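Local structure of Nsp15 (5YVD) at the interface of chains A and B. The protein cleaves RNA as a uridylate-specific endoribonuclease of the MERS coronavirus replicase, working as a hexamer. Coordinates in Å, arbitrary orientation; residue numbers count along the deposited sequence, not the author numbering. Chains: chain A/B, Nsp15.

The interface of chains A and B. Residues chain A 282-283; chain B 156, 161, 167-169.
B:Phe156 has its CG anti to the backbone N (chi1 -178°), which carries the ring toward A:Ala283, while B:Gln169 brings its CG up beside its own backbone N (chi1 -73°) and approaches the same alanine from another direction. The methyl group of A:Ala283 is thus lined by carbons of three chain B residues. Its CB lies 3.7 Å from CG of B:Gln169 and 4.0 Å from CD2 at the rim of B:Phe156, and CG2 of B:Val167 makes a further contact, also at 4.0 Å. Within chain B, the CG of B:Gln169 lies over one face of the phenyl ring, offset to its rim, which probably helps to hold the two in place. The case shows how a small residue can be held by apolar contacts at its methyl while neighbouring carbonyls take the polar ones, one from a backbone N-H and one by way of water. The backbone N of B:Lys168 donates a hydrogen bond to the carbonyl O of A:Thr282 (2.8 Å), coming from above the carbonyl plane, 40° out of it, and moderately bent at the hydrogen. The carbonyl O of A:Ala283 is linked through a water to the amide NE2 of B:Gln169, 2.8 Å from the water oxygen. A:Thr282 and A:Ala283 occupy the loop between strands 273-279 and 285-286 in the endoribonuclease region; they meet the middle domain of chain B, where strand 153-156 contributes B:Phe156 and the loop after strand 159-162 contributes residues 167-169.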
# COMPACT_ATOMS: atom_id res chain seq x y z
N THR A 282 -15.54 -10.43 -37.67
CA THR A 282 -15.00 -11.68 -38.17
C THR A 282 -14.25 -12.45 -37.09
O THR A 282 -13.83 -13.59 -37.29
CB THR A 282 -13.99 -11.36 -39.26
OG1 THR A 282 -12.83 -10.79 -38.65
CG2 THR A 282 -14.58 -10.37 -40.26
N ALA A 283 -14.05 -11.81 -35.95
CA ALA A 283 -13.29 -12.40 -34.88
C ALA A 283 -11.83 -12.67 -35.28
O ALA A 283 -11.13 -13.39 -34.59
CB ALA A 283 -13.97 -13.66 -34.38
N PHE B 156 -15.60 -12.44 -26.99
CA PHE B 156 -14.23 -12.67 -27.49
C PHE B 156 -13.31 -11.45 -27.25
O PHE B 156 -13.59 -10.36 -27.74
CB PHE B 156 -14.26 -13.05 -28.98
CG PHE B 156 -12.90 -13.35 -29.58
CD1 PHE B 156 -12.02 -14.23 -28.95
CD2 PHE B 156 -12.52 -12.78 -30.79
CE1 PHE B 156 -10.79 -14.50 -29.51
CE2 PHE B 156 -11.29 -13.05 -31.36
CZ PHE B 156 -10.42 -13.91 -30.72
N ILE B 161 -19.66 -10.68 -30.03
CA ILE B 161 -19.43 -11.08 -31.40
C ILE B 161 -20.73 -11.82 -31.87
O ILE B 161 -21.29 -12.62 -31.13
CB ILE B 161 -18.10 -11.89 -31.43
CG1 ILE B 161 -17.11 -11.24 -32.39
CG2 ILE B 161 -18.25 -13.38 -31.70
CD1 ILE B 161 -16.31 -10.13 -31.74
N VAL B 167 -17.80 -15.17 -39.52
CA VAL B 167 -17.13 -15.26 -38.20
C VAL B 167 -16.09 -16.41 -38.10
O VAL B 167 -16.38 -17.52 -38.48
CB VAL B 167 -18.15 -15.35 -37.06
CG1 VAL B 167 -18.67 -16.77 -36.87
CG2 VAL B 167 -17.54 -14.82 -35.79
N LYS B 168 -14.89 -16.12 -37.62
CA LYS B 168 -13.80 -17.10 -37.66
C LYS B 168 -13.41 -17.65 -36.28
O LYS B 168 -12.42 -18.37 -36.15
CB LYS B 168 -12.54 -16.53 -38.35
CG LYS B 168 -12.66 -16.14 -39.83
CD LYS B 168 -13.70 -16.91 -40.66
CE LYS B 168 -13.40 -18.40 -40.79
NZ LYS B 168 -12.54 -18.70 -41.97
N GLN B 169 -14.19 -17.33 -35.27
CA GLN B 169 -14.19 -18.06 -34.02
C GLN B 169 -15.60 -18.56 -33.93
O GLN B 169 -16.49 -17.96 -34.49
CB GLN B 169 -13.95 -17.13 -32.82
CG GLN B 169 -12.53 -16.61 -32.68
CD GLN B 169 -11.55 -17.62 -32.08
OE1 GLN B 169 -11.93 -18.54 -31.36
NE2 GLN B 169 -10.28 -17.44 -32.37
O HOH W 1 -9.93 -15.61 -34.52